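Local structure of citryl-spermidine/3,4-dihydroxybenzoyl-citryl-spermidine:spermidine ligase (Bacillus anthracis, 3TO3) at residues B[200-204]-B[352-357]; B[230-236]-B[266-271]; B[312-318]-B[363-369]; B[504-509]-B[560-564]. The protein catalyses the ATP-dependent condensation of spermidine with citryl-spermidine intermediates in the biosynthesis of petrobactin, a catecholate siderophore used in iron acquisition and virulence. One frame throughout, in Å; residues are numbered along the deposited sequence.

Interactions 1 and 3 are neighbours on the large mixed sheet of the IucA/IucC region, their centres about 8 Å apart. Interaction 1 pairs a short edge strand with strand 345-355 through backbone bonds and is partly buried, whereas interaction 3 is a buried contact in which a helix start and a loop meet beside the ATP-binding residues. The two are joined where Ser352 OG meets Val318 O. Interaction 2, partly buried and far from the annotated sites, packs a helix end against the smaller three-stranded sheet; it touches interaction 1 through Gly267 and Ile268, and interaction 3 through Ile268. Interaction 4 stands apart in the FhuF-like region, buried, with a single glutamine bond amid aliphatic packing.

Interaction 1: B[200-204]-B[352-357]; sequences NATVG and SVMYDT
With its CG held beside the backbone N (chi1 -56°), the side chain of Asn200 lays CB over one face of the Tyr355 ring, whose own CG lies trans to the backbone N (chi1 -180°). The methylene stands 4.1 Å from the ring centroid, displaced toward the rim near CE1, in a CH-pi contact, while Ala201 CB comes to the edge of the same ring. Beyond the ring the two polar ends are joined by a water that donates both to Asn200 OD1 and to Tyr355 OH; the hydroxyl is also hydrogen-bonded to Asp262. A second water links Asn200 ND2 to Asp356 O, and the Thr357 side chain crosses that of Asn200 at about a right angle, its CG2 3.7 Å from Asn200 CG.

The backbones run antiparallel. Thr202 and Met354, a selenomethionine, form the hydrogen-bonded pair, Thr202 N to Met354 O and Met354 N to Thr202 O both measuring 3.0 Å. Their side chains lie alongside each other and point the same way, with Met354 CE 3.6 Å from Thr202 OG1. On the other face, Ala201 with Tyr355 and Val203 with Val353 are non-hydrogen-bonded pairs. Two further bonds extend the pairing at its ends: Asp356 N reaches Asn200 O at 3.1 Å, nearly straight at 172°, and Gly204 N reaches Ser352 O from above the carbonyl plane. Ser352 OG itself turns to Val318 O of helix 315-333. At this end strand 345-355 lies between strand 201-203 and strand 367-371, where Val353 is backbone-bonded to Cys368, an antiparallel strand pairing within the mixed sheet of the IucA/IucC region.

Interaction 2: B[230-236]-B[266-271]; sequences RIHSMGC and KGIIYL
Arg230, in the last turn of helix 221-232, reaches across to the carbonyl of Tyr270 on strand 268-273, an outer strand of a three-stranded antiparallel sheet in this chain; the contact is a helix end packed on a sheet. Arg230 NH2 gives the main bond, 2.7 Å to Tyr270 O, lying in the carbonyl plane and close to the guanidinium plane. NE adds a weak bond to the same oxygen, so one acceptor is gripped by two N-H groups.

Next to this polar grip lies an aliphatic patch. Ile231 sends CG2 to Ile269 CD1 at 4.0 Å and CG1 to Leu271 CD2 at 4.2 Å, so that its two branches meet different residues of the strand. The selenium of Met234 and the CG2 branch of Ile269 approach to 3.6 Å as the two side chains run past each other in opposite directions. Cys236 SG rests against the aliphatic part of Lys266, nearest to CD.

The helix end presents Arg230 and Ile231, and the turn after it brings round Met234 and Cys236. This type I turn runs from His232 to Gly235, with Gly235 at positive phi (73°), and Ser233 OG donates to Arg230 O, tying the start of the turn to the residue whose guanidinium makes the bond. Farther out, Tyr241 of strand 241-246 touches Ile231, Cys236 and Ile269, and the ring of Tyr270 meets His8 of the second subunit edge-to-face. The lysine is bent at chi2, chi3 and chi4, which curls its chain alongside Cys236 SG and brings Lys266 CE within 3.3 Å of Met234 CE.

Interaction 3: B[312-318]-B[363-369]; sequences TLKPYSV and YGSLGCI
Tyr363, Leu313 and Gly364 have the most surface buried here: Tyr363 packs on the helix start, while Leu313 and Gly364 meet each other through their backbones. The ring of Tyr363 lies against Pro315, the first residue of helix 315-333: Pro315 CD sits over one face, 4.1 Å from the ring centroid and offset toward the rim, a CH-pi contact, while CG of the same proline is 3.7 Å from Tyr363 CE1. With CG trans to the backbone N (chi1 -168°), the tyrosine swings its ring across the helix start. There Lys314 NZ comes to the ring edge, in plane, near CE2, and the hydroxyl lies at the edge of the Tyr316 ring.

Leu313 is held at both ends. Its N donates to Gly364 O at 3.1 Å, arriving in the carbonyl plane on a lone pair, and Ser301 OG is hydrogen-bonded to the same oxygen. The side chain carries CD1 to Gly367 O, 3.6 Å away, and CD2 toward Ile369 CD1, which Val318 CG2 also touches.

Gly364, at positive phi (77°), brings its backbone close against Thr312, whose CB lies 3.3 Å from Gly364 O. Lys314 occupies the N-cap position, and its carbonyl accepts from Ser317 OG and Val318 N in the first turn of the helix.

Outside the pair, Leu313 also packs on Arg285, an ATP-binding residue, and Val318 and Pro315 touch Met354. The start of helix 315-333 is thereby wedged against the sheet beside strand 367-371, which lies between strands 297-306 and 345-355.

Interaction 4: B[504-509]-B[560-564]; sequences LQEMVL and IQLYT
Gln505, on helix 502-528, stretches its side chain to the turn that follows helix 554-560, so the contact is a helix flank packed against the loop between helix 554-560 and strand 566-570, within the FhuF-like region. CG is trans to the backbone N (chi1 173°), and a bend at chi2 (-148°) carries the amide past Ile560 to the carbonyl of Gln561. The bond from Gln505 NE2 to Gln561 O is 3.1 Å long and almost straight at 175°; the oxygen lies in the amide plane of the glutamine, but the donor stands above the carbonyl plane of Gln561. On the way CB of Gln505 passes 3.2 Å from Ile560 O.

The acceptor belongs to a type I turn from Gln561 to Thr564. Thr564 N reaches the same oxygen from the opposite face of its plane, so the carbonyl is clasped from both faces, and Gln561 itself leaves the helix with positive phi.

Beside the amide bond the packing is aliphatic. Leu562 CD2 approaches Val508 CG1 to 3.9 Å, the two side chains crossing at about a right angle, and Leu509 CD2 lies 3.7 Å from Leu562 O. Leu562 O, like Thr564 O, takes a hydrogen bond from Asn590 ND2. Leu504 and Ile560 bring their CD1 methyls together at the far end, with Val429 of helix 410-432 touching both. Thr564 directs OG1 trans to its backbone N (chi1 -165°), which turns its methyl to the glutamine: Thr564 CG2 rests 3.4 Å from Gln505 NE2, the side chains crossing nearly perpendicular.

Interaction 1: B[200-204]-B[352-357]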
loop_
_atom_site.group_PDB
_atom_site.type_symbol
_atom_site.label_atom_id
_atom_site.label_comp_id
_atom_site.label_asym_id
_atom_site.label_seq_id
_atom_site.Cartn_x
_atom_site.Cartn_y
_atom_site.Cartn_z
ATOM N N ASN B 200 15.145 -23.405 0.092
ATOM C CA ASN B 200 14.394 -22.577 -0.847
ATOM C C ASN B 200 15.118 -21.824 -1.972
ATOM O O ASN B 200 14.477 -21.233 -2.852
ATOM C CB ASN B 200 13.424 -21.688 -0.064
ATOM C CG ASN B 200 12.489 -22.528 0.833
ATOM O OD1 ASN B 200 12.693 -22.653 2.044
ATOM N ND2 ASN B 200 11.499 -23.150 0.217
ATOM N N ALA B 201 16.441 -21.870 -1.991
ATOM C CA ALA B 201 17.154 -21.042 -2.963
ATOM C C ALA B 201 17.674 -21.937 -4.069
ATOM O O ALA B 201 18.101 -23.055 -3.796
ATOM C CB ALA B 201 18.287 -20.310 -2.297
ATOM N N THR B 202 17.598 -21.461 -5.309
ATOM C CA THR B 202 18.162 -22.161 -6.458
ATOM C C THR B 202 18.807 -21.196 -7.434
ATOM O O THR B 202 18.380 -20.073 -7.629
ATOM C CB THR B 202 17.118 -22.915 -7.313
ATOM O OG1 THR B 202 15.965 -22.086 -7.490
ATOM C CG2 THR B 202 16.707 -24.222 -6.673
ATOM N N VAL B 203 19.856 -21.683 -8.051
ATOM C CA VAL B 203 20.467 -21.075 -9.198
ATOM C C VAL B 203 19.543 -21.381 -10.375
ATOM O O VAL B 203 18.678 -22.254 -10.278
ATOM C CB VAL B 203 21.830 -21.726 -9.317
ATOM C CG1 VAL B 203 22.230 -21.988 -10.757
ATOM C CG2 VAL B 203 22.844 -20.927 -8.492
ATOM N N GLY B 204 19.661 -20.625 -11.452
ATOM C CA GLY B 204 18.891 -20.913 -12.650
ATOM C C GLY B 204 19.161 -22.306 -13.230
ATOM O O GLY B 204 20.185 -22.921 -12.954
ATOM N N SER B 352 21.489 -16.462 -12.925
ATOM C CA SER B 352 20.318 -16.039 -12.163
ATOM C C SER B 352 20.242 -16.837 -10.892
ATOM O O SER B 352 20.801 -17.893 -10.823
ATOM C CB SER B 352 19.040 -16.245 -12.963
ATOM O OG SER B 352 18.765 -17.620 -13.045
ATOM N N VAL B 353 19.577 -16.303 -9.879
ATOM C CA VAL B 353 19.456 -16.992 -8.611
ATOM C C VAL B 353 18.231 -16.442 -7.922
ATOM O O VAL B 353 17.860 -15.297 -8.159
ATOM C CB VAL B 353 20.684 -16.738 -7.731
ATOM C CG1 VAL B 353 20.733 -15.274 -7.310
ATOM C CG2 VAL B 353 20.680 -17.672 -6.523
HETATM N N MSE B 354 17.611 -17.237 -7.065
HETATM C CA MSE B 354 16.427 -16.783 -6.347
HETATM C C MSE B 354 16.131 -17.573 -5.057
HETATM O O MSE B 354 16.598 -18.696 -4.843
HETATM C CB MSE B 354 15.236 -16.935 -7.246
HETATM C CG MSE B 354 14.847 -18.389 -7.278
HETATM SE SE MSE B 354 13.543 -18.732 -8.618
HETATM C CE MSE B 354 14.660 -19.749 -9.868
ATOM N N TYR B 355 15.321 -16.968 -4.208
ATOM C CA TYR B 355 14.851 -17.599 -2.993
ATOM C C TYR B 355 13.336 -17.549 -3.086
ATOM O O TYR B 355 12.759 -16.472 -3.127
ATOM C CB TYR B 355 15.336 -16.800 -1.796
ATOM C CG TYR B 355 14.917 -17.349 -0.452
ATOM C CD1 TYR B 355 15.714 -18.273 0.217
ATOM C CD2 TYR B 355 13.745 -16.925 0.163
ATOM C CE1 TYR B 355 15.355 -18.769 1.466
ATOM C CE2 TYR B 355 13.386 -17.391 1.422
ATOM C CZ TYR B 355 14.187 -18.318 2.066
ATOM O OH TYR B 355 13.835 -18.781 3.312
ATOM N N ASP B 356 12.709 -18.713 -3.178
ATOM C CA ASP B 356 11.297 -18.808 -3.534
ATOM C C ASP B 356 10.641 -19.814 -2.625
ATOM O O ASP B 356 11.035 -20.961 -2.597
ATOM C CB ASP B 356 11.129 -19.276 -4.990
ATOM C CG ASP B 356 9.661 -19.563 -5.364
ATOM O OD1 ASP B 356 9.402 -20.475 -6.204
ATOM O OD2 ASP B 356 8.765 -18.867 -4.825
ATOM N N THR B 357 9.613 -19.379 -1.914
ATOM C CA THR B 357 8.852 -20.254 -1.042
ATOM C C THR B 357 7.412 -20.378 -1.519
ATOM O O THR B 357 7.030 -19.856 -2.570
ATOM C CB THR B 357 8.857 -19.720 0.396
ATOM O OG1 THR B 357 8.232 -18.425 0.439
ATOM C CG2 THR B 357 10.292 -19.603 0.892
HETATM O O HOH W 1 14.434 -21.536 3.516
HETATM O O HOH W 2 11.284 -24.211 -2.643
#

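Interaction 2: B[230-236]-B[266-271]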
loop_
_atom_site.group_PDB
_atom_site.type_symbol
_atom_site.label_atom_id
_atom_site.label_comp_id
_atom_site.label_asym_id
_atom_site.label_seq_id
_atom_site.Cartn_x
_atom_site.Cartn_y
_atom_site.Cartn_z
ATOM N N ARG B 230 31.215 -15.585 8.584
ATOM C CA ARG B 230 30.159 -14.990 9.387
ATOM C C ARG B 230 29.009 -15.987 9.610
ATOM O O ARG B 230 28.574 -16.193 10.733
ATOM C CB ARG B 230 29.669 -13.677 8.762
ATOM C CG ARG B 230 28.410 -13.140 9.399
ATOM C CD ARG B 230 28.194 -11.668 9.093
ATOM N NE ARG B 230 26.771 -11.323 9.015
ATOM C CZ ARG B 230 25.917 -11.408 10.037
ATOM N NH1 ARG B 230 26.342 -11.833 11.227
ATOM N NH2 ARG B 230 24.632 -11.076 9.869
ATOM N N ILE B 231 28.542 -16.611 8.534
ATOM C CA ILE B 231 27.525 -17.653 8.594
ATOM C C ILE B 231 27.950 -18.771 9.540
ATOM O O ILE B 231 27.166 -19.232 10.355
ATOM C CB ILE B 231 27.276 -18.244 7.185
ATOM C CG1 ILE B 231 26.829 -17.154 6.214
ATOM C CG2 ILE B 231 26.250 -19.368 7.219
ATOM C CD1 ILE B 231 26.742 -17.608 4.761
ATOM N N HIS B 232 29.203 -19.196 9.438
ATOM C CA HIS B 232 29.699 -20.300 10.261
ATOM C C HIS B 232 29.678 -20.004 11.752
ATOM O O HIS B 232 29.486 -20.903 12.557
ATOM C CB HIS B 232 31.111 -20.721 9.853
ATOM C CG HIS B 232 31.628 -21.885 10.634
ATOM N ND1 HIS B 232 31.184 -23.174 10.428
ATOM C CD2 HIS B 232 32.532 -21.954 11.639
ATOM C CE1 HIS B 232 31.805 -23.990 11.260
ATOM N NE2 HIS B 232 32.626 -23.275 12.010
ATOM N N SER B 233 29.870 -18.741 12.112
ATOM C CA SER B 233 29.920 -18.334 13.509
ATOM C C SER B 233 28.514 -18.091 14.064
ATOM O O SER B 233 28.347 -17.735 15.228
ATOM C CB SER B 233 30.756 -17.070 13.652
ATOM O OG SER B 233 30.100 -15.986 13.010
HETATM N N MSE B 234 27.509 -18.238 13.212
HETATM C CA MSE B 234 26.118 -18.285 13.657
HETATM C C MSE B 234 25.652 -19.718 13.823
HETATM O O MSE B 234 24.458 -19.971 13.966
HETATM C CB MSE B 234 25.199 -17.561 12.699
HETATM C CG MSE B 234 25.721 -16.222 12.328
HETATM SE SE MSE B 234 24.587 -15.446 10.991
HETATM C CE MSE B 234 23.326 -14.607 12.286
ATOM N N GLY B 235 26.580 -20.657 13.684
ATOM C CA GLY B 235 26.253 -22.061 13.802
ATOM C C GLY B 235 25.483 -22.588 12.608
ATOM O O GLY B 235 24.693 -23.525 12.728
ATOM N N CYS B 236 25.730 -22.003 11.444
ATOM C CA CYS B 236 25.089 -22.468 10.237
ATOM C C CYS B 236 26.155 -22.953 9.289
ATOM O O CYS B 236 27.317 -22.602 9.416
ATOM C CB CYS B 236 24.261 -21.347 9.603
ATOM S SG CYS B 236 22.930 -20.769 10.686
ATOM N N LYS B 266 17.120 -18.378 10.036
ATOM C CA LYS B 266 18.324 -18.391 9.209
ATOM C C LYS B 266 18.133 -19.002 7.837
ATOM O O LYS B 266 19.090 -19.406 7.200
ATOM C CB LYS B 266 19.448 -19.140 9.942
ATOM C CG LYS B 266 19.538 -18.813 11.428
ATOM C CD LYS B 266 20.846 -18.134 11.789
ATOM C CE LYS B 266 20.740 -16.609 11.835
ATOM N NZ LYS B 266 20.111 -16.108 13.123
ATOM N N GLY B 267 16.893 -19.009 7.361
ATOM C CA GLY B 267 16.613 -19.230 5.954
ATOM C C GLY B 267 17.260 -18.130 5.118
ATOM O O GLY B 267 17.626 -18.343 3.956
ATOM N N ILE B 268 17.370 -16.945 5.727
ATOM C CA ILE B 268 17.940 -15.760 5.109
ATOM C C ILE B 268 18.892 -15.090 6.099
ATOM O O ILE B 268 18.583 -14.921 7.284
ATOM C CB ILE B 268 16.849 -14.754 4.760
ATOM C CG1 ILE B 268 16.192 -15.110 3.452
ATOM C CG2 ILE B 268 17.428 -13.403 4.561
ATOM C CD1 ILE B 268 15.006 -14.194 3.222
ATOM N N ILE B 269 20.073 -14.720 5.637
ATOM C CA ILE B 269 21.029 -14.107 6.548
ATOM C C ILE B 269 21.624 -12.887 5.866
ATOM O O ILE B 269 22.093 -12.962 4.724
ATOM C CB ILE B 269 22.185 -15.056 6.911
ATOM C CG1 ILE B 269 21.669 -16.359 7.519
ATOM C CG2 ILE B 269 23.158 -14.371 7.853
ATOM C CD1 ILE B 269 22.741 -17.444 7.701
ATOM N N TYR B 270 21.598 -11.768 6.578
ATOM C CA TYR B 270 22.128 -10.530 6.070
ATOM C C TYR B 270 23.657 -10.566 6.135
ATOM O O TYR B 270 24.227 -10.840 7.178
ATOM C CB TYR B 270 21.570 -9.353 6.883
ATOM C CG TYR B 270 22.320 -8.060 6.646
ATOM C CD1 TYR B 270 22.052 -7.261 5.552
ATOM C CD2 TYR B 270 23.315 -7.645 7.522
ATOM C CE1 TYR B 270 22.784 -6.071 5.322
ATOM C CE2 TYR B 270 24.034 -6.472 7.306
ATOM C CZ TYR B 270 23.762 -5.689 6.211
ATOM O OH TYR B 270 24.498 -4.531 6.007
ATOM N N LEU B 271 24.310 -10.272 5.021
ATOM C CA LEU B 271 25.770 -10.222 4.969
ATOM C C LEU B 271 26.298 -8.771 4.990
ATOM O O LEU B 271 27.069 -8.402 5.875
ATOM C CB LEU B 271 26.316 -11.028 3.792
ATOM C CG LEU B 271 25.763 -12.446 3.860
ATOM C CD1 LEU B 271 25.983 -13.228 2.530
ATOM C CD2 LEU B 271 26.387 -13.154 5.052
#

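Interaction 3: B[312-318]-B[363-369]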
loop_
_atom_site.group_PDB
_atom_site.type_symbol
_atom_site.label_atom_id
_atom_site.label_comp_id
_atom_site.label_asym_id
_atom_site.label_seq_id
_atom_site.Cartn_x
_atom_site.Cartn_y
_atom_site.Cartn_z
ATOM N N THR B 312 8.252 -7.517 -9.407
ATOM C CA THR B 312 8.821 -8.791 -9.026
ATOM C C THR B 312 9.377 -9.540 -10.253
ATOM O O THR B 312 9.037 -9.244 -11.409
ATOM C CB THR B 312 7.739 -9.665 -8.383
ATOM O OG1 THR B 312 6.568 -9.668 -9.225
ATOM C CG2 THR B 312 7.384 -9.131 -7.004
ATOM N N LEU B 313 10.280 -10.477 -9.989
ATOM C CA LEU B 313 10.695 -11.445 -10.987
ATOM C C LEU B 313 9.952 -12.760 -10.783
ATOM O O LEU B 313 10.140 -13.417 -9.757
ATOM C CB LEU B 313 12.187 -11.705 -10.849
ATOM C CG LEU B 313 12.996 -10.484 -11.219
ATOM C CD1 LEU B 313 14.460 -10.634 -10.822
ATOM C CD2 LEU B 313 12.801 -10.229 -12.714
ATOM N N LYS B 314 9.138 -13.158 -11.758
ATOM C CA LYS B 314 8.528 -14.488 -11.736
ATOM C C LYS B 314 9.637 -15.556 -11.570
ATOM O O LYS B 314 10.601 -15.606 -12.363
ATOM C CB LYS B 314 7.689 -14.759 -13.002
ATOM C CG LYS B 314 6.560 -13.772 -13.299
ATOM C CD LYS B 314 5.438 -13.904 -12.278
ATOM C CE LYS B 314 4.070 -13.491 -12.842
ATOM N NZ LYS B 314 2.940 -13.717 -11.867
ATOM N N PRO B 315 9.509 -16.403 -10.528
ATOM C CA PRO B 315 10.453 -17.494 -10.260
ATOM C C PRO B 315 10.699 -18.391 -11.484
ATOM O O PRO B 315 11.854 -18.746 -11.769
ATOM C CB PRO B 315 9.755 -18.287 -9.156
ATOM C CG PRO B 315 8.958 -17.224 -8.420
ATOM C CD PRO B 315 8.454 -16.313 -9.503
ATOM N N TYR B 316 9.644 -18.757 -12.213
ATOM C CA TYR B 316 9.865 -19.609 -13.356
ATOM C C TYR B 316 10.739 -18.888 -14.403
ATOM O O TYR B 316 11.576 -19.519 -15.037
ATOM C CB TYR B 316 8.560 -20.165 -13.941
ATOM C CG TYR B 316 7.540 -19.124 -14.256
ATOM C CD1 TYR B 316 7.552 -18.474 -15.487
ATOM C CD2 TYR B 316 6.547 -18.782 -13.325
ATOM C CE1 TYR B 316 6.612 -17.500 -15.792
ATOM C CE2 TYR B 316 5.593 -17.812 -13.628
ATOM C CZ TYR B 316 5.638 -17.177 -14.868
ATOM O OH TYR B 316 4.719 -16.211 -15.194
ATOM N N SER B 317 10.573 -17.568 -14.546
ATOM C CA SER B 317 11.317 -16.846 -15.571
ATOM C C SER B 317 12.768 -16.565 -15.155
ATOM O O SER B 317 13.650 -16.550 -15.983
ATOM C CB SER B 317 10.584 -15.576 -16.013
ATOM O OG SER B 317 10.854 -14.532 -15.129
ATOM N N VAL B 318 13.009 -16.373 -13.865
ATOM C CA VAL B 318 14.356 -16.327 -13.337
ATOM C C VAL B 318 15.072 -17.668 -13.615
ATOM O O VAL B 318 16.243 -17.699 -14.018
ATOM C CB VAL B 318 14.335 -16.038 -11.822
ATOM C CG1 VAL B 318 15.696 -16.356 -11.186
ATOM C CG2 VAL B 318 13.922 -14.577 -11.572
ATOM N N TYR B 363 5.626 -13.835 -3.482
ATOM C CA TYR B 363 5.906 -14.448 -4.766
ATOM C C TYR B 363 6.702 -13.505 -5.675
ATOM O O TYR B 363 6.234 -12.408 -6.005
ATOM C CB TYR B 363 4.578 -14.776 -5.446
ATOM C CG TYR B 363 4.691 -15.668 -6.668
ATOM C CD1 TYR B 363 5.261 -16.941 -6.575
ATOM C CD2 TYR B 363 4.197 -15.257 -7.902
ATOM C CE1 TYR B 363 5.356 -17.764 -7.684
ATOM C CE2 TYR B 363 4.280 -16.078 -9.019
ATOM C CZ TYR B 363 4.858 -17.331 -8.900
ATOM O OH TYR B 363 4.951 -18.150 -9.993
ATOM N N GLY B 364 7.872 -13.970 -6.128
ATOM C CA GLY B 364 8.751 -13.191 -6.989
ATOM C C GLY B 364 9.590 -12.100 -6.362
ATOM O O GLY B 364 10.270 -11.323 -7.051
ATOM N N SER B 365 9.552 -12.050 -5.041
ATOM C CA SER B 365 10.088 -10.917 -4.302
ATOM C C SER B 365 11.573 -10.933 -4.026
ATOM O O SER B 365 12.112 -9.924 -3.600
ATOM C CB SER B 365 9.336 -10.777 -2.974
ATOM O OG SER B 365 8.052 -10.234 -3.236
ATOM N N LEU B 366 12.226 -12.083 -4.143
ATOM C CA LEU B 366 13.664 -12.096 -3.966
ATOM C C LEU B 366 14.356 -12.885 -5.081
ATOM O O LEU B 366 14.552 -14.084 -4.971
ATOM C CB LEU B 366 13.884 -12.781 -2.623
ATOM C CG LEU B 366 15.196 -12.652 -1.905
ATOM C CD1 LEU B 366 15.589 -11.228 -1.878
ATOM C CD2 LEU B 366 14.908 -13.168 -0.528
ATOM N N GLY B 367 14.950 -12.194 -6.023
ATOM C CA GLY B 367 15.423 -12.875 -7.194
ATOM C C GLY B 367 16.401 -11.969 -7.862
ATOM O O GLY B 367 16.323 -10.764 -7.700
ATOM N N CYS B 368 17.306 -12.546 -8.638
ATOM C CA CYS B 368 18.297 -11.774 -9.339
ATOM C C CYS B 368 18.646 -12.389 -10.682
ATOM O O CYS B 368 18.849 -13.595 -10.778
ATOM C CB CYS B 368 19.552 -11.661 -8.463
ATOM S SG CYS B 368 20.942 -10.807 -9.261
ATOM N N ILE B 369 18.782 -11.554 -11.709
ATOM C CA ILE B 369 19.353 -11.981 -12.983
ATOM C C ILE B 369 20.506 -11.063 -13.366
ATOM O O ILE B 369 20.367 -9.845 -13.328
ATOM C CB ILE B 369 18.332 -11.934 -14.118
ATOM C CG1 ILE B 369 17.233 -12.959 -13.904
ATOM C CG2 ILE B 369 19.032 -12.163 -15.470
ATOM C CD1 ILE B 369 15.910 -12.615 -14.613
#

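Interaction 4: B[504-509]-B[560-564]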
loop_
_atom_site.group_PDB
_atom_site.type_symbol
_atom_site.label_atom_id
_atom_site.label_comp_id
_atom_site.label_asym_id
_atom_site.label_seq_id
_atom_site.Cartn_x
_atom_site.Cartn_y
_atom_site.Cartn_z
ATOM N N LEU B 504 3.333 -14.364 -34.217
ATOM C CA LEU B 504 4.515 -13.732 -34.844
ATOM C C LEU B 504 4.169 -12.421 -35.557
ATOM O O LEU B 504 4.848 -11.393 -35.415
ATOM C CB LEU B 504 5.242 -14.689 -35.800
ATOM C CG LEU B 504 5.691 -16.078 -35.316
ATOM C CD1 LEU B 504 6.270 -16.866 -36.484
ATOM C CD2 LEU B 504 6.717 -15.974 -34.198
ATOM N N GLN B 505 3.100 -12.451 -36.330
ATOM C CA GLN B 505 2.654 -11.241 -36.979
ATOM C C GLN B 505 2.341 -10.185 -35.922
ATOM O O GLN B 505 2.763 -9.046 -36.032
ATOM C CB GLN B 505 1.439 -11.533 -37.829
ATOM C CG GLN B 505 0.774 -10.328 -38.417
ATOM C CD GLN B 505 -0.703 -10.583 -38.537
ATOM O OE1 GLN B 505 -1.337 -10.991 -37.568
ATOM N NE2 GLN B 505 -1.251 -10.403 -39.730
ATOM N N GLU B 506 1.620 -10.552 -34.876
ATOM C CA GLU B 506 1.297 -9.539 -33.886
ATOM C C GLU B 506 2.522 -8.946 -33.178
ATOM O O GLU B 506 2.545 -7.751 -32.908
ATOM C CB GLU B 506 0.257 -10.047 -32.908
ATOM C CG GLU B 506 -1.078 -10.337 -33.579
ATOM C CD GLU B 506 -1.919 -11.351 -32.792
ATOM O OE1 GLU B 506 -1.431 -11.880 -31.754
ATOM O OE2 GLU B 506 -3.063 -11.618 -33.214
HETATM N N MSE B 507 3.552 -9.744 -32.902
HETATM C CA MSE B 507 4.737 -9.192 -32.249
HETATM C C MSE B 507 5.442 -8.162 -33.138
HETATM O O MSE B 507 6.012 -7.171 -32.654
HETATM C CB MSE B 507 5.723 -10.278 -31.826
HETATM C CG MSE B 507 6.831 -9.773 -30.884
HETATM SE SE MSE B 507 6.171 -9.424 -29.058
HETATM C CE MSE B 507 6.262 -11.269 -28.374
ATOM N N VAL B 508 5.415 -8.388 -34.443
ATOM C CA VAL B 508 5.976 -7.408 -35.346
ATOM C C VAL B 508 5.116 -6.105 -35.485
ATOM O O VAL B 508 5.619 -4.979 -35.309
ATOM C CB VAL B 508 6.305 -8.033 -36.715
ATOM C CG1 VAL B 508 6.697 -6.948 -37.704
ATOM C CG2 VAL B 508 7.450 -9.098 -36.569
ATOM N N LEU B 509 3.833 -6.267 -35.800
ATOM C CA LEU B 509 2.969 -5.133 -36.069
ATOM C C LEU B 509 2.753 -4.337 -34.792
ATOM O O LEU B 509 2.911 -3.114 -34.787
ATOM C CB LEU B 509 1.614 -5.567 -36.661
ATOM C CG LEU B 509 1.742 -6.249 -38.020
ATOM C CD1 LEU B 509 0.335 -6.516 -38.584
ATOM C CD2 LEU B 509 2.601 -5.429 -38.996
ATOM N N ILE B 560 3.196 -15.021 -42.799
ATOM C CA ILE B 560 3.211 -14.139 -41.644
ATOM C C ILE B 560 2.282 -12.912 -41.848
ATOM O O ILE B 560 1.779 -12.337 -40.882
ATOM C CB ILE B 560 4.679 -13.709 -41.380
ATOM C CG1 ILE B 560 5.427 -14.833 -40.697
ATOM C CG2 ILE B 560 4.807 -12.435 -40.551
ATOM C CD1 ILE B 560 6.720 -14.362 -40.130
ATOM N N GLN B 561 2.045 -12.524 -43.100
ATOM C CA GLN B 561 1.091 -11.465 -43.416
ATOM C C GLN B 561 1.367 -10.095 -42.755
ATOM O O GLN B 561 0.497 -9.533 -42.105
ATOM C CB GLN B 561 -0.308 -11.928 -43.028
ATOM C CG GLN B 561 -0.790 -13.141 -43.765
ATOM C CD GLN B 561 -2.042 -12.845 -44.562
ATOM O OE1 GLN B 561 -3.154 -13.218 -44.164
ATOM N NE2 GLN B 561 -1.875 -12.155 -45.690
ATOM N N LEU B 562 2.567 -9.559 -42.920
ATOM C CA LEU B 562 2.883 -8.260 -42.372
ATOM C C LEU B 562 2.177 -7.143 -43.121
ATOM O O LEU B 562 2.134 -6.002 -42.644
ATOM C CB LEU B 562 4.381 -8.024 -42.452
ATOM C CG LEU B 562 5.191 -9.021 -41.652
ATOM C CD1 LEU B 562 6.623 -8.559 -41.657
ATOM C CD2 LEU B 562 4.647 -9.075 -40.245
ATOM N N TYR B 563 1.705 -7.455 -44.326
ATOM C CA TYR B 563 1.002 -6.487 -45.184
ATOM C C TYR B 563 -0.515 -6.587 -45.054
ATOM O O TYR B 563 -1.248 -6.011 -45.877
ATOM C CB TYR B 563 1.420 -6.611 -46.654
ATOM C CG TYR B 563 2.909 -6.466 -46.873
ATOM C CD1 TYR B 563 3.690 -5.749 -45.982
ATOM C CD2 TYR B 563 3.528 -7.036 -47.977
ATOM C CE1 TYR B 563 5.053 -5.604 -46.171
ATOM C CE2 TYR B 563 4.885 -6.895 -48.185
ATOM C CZ TYR B 563 5.644 -6.175 -47.283
ATOM O OH TYR B 563 7.000 -6.040 -47.484
ATOM N N THR B 564 -1.002 -7.397 -44.114
ATOM C CA THR B 564 -2.463 -7.509 -43.966
ATOM C C THR B 564 -3.072 -6.118 -43.730
ATOM O O THR B 564 -2.449 -5.236 -43.099
ATOM C CB THR B 564 -2.884 -8.463 -42.830
ATOM O OG1 THR B 564 -4.272 -8.791 -42.964
ATOM C CG2 THR B 564 -2.654 -7.809 -41.478
#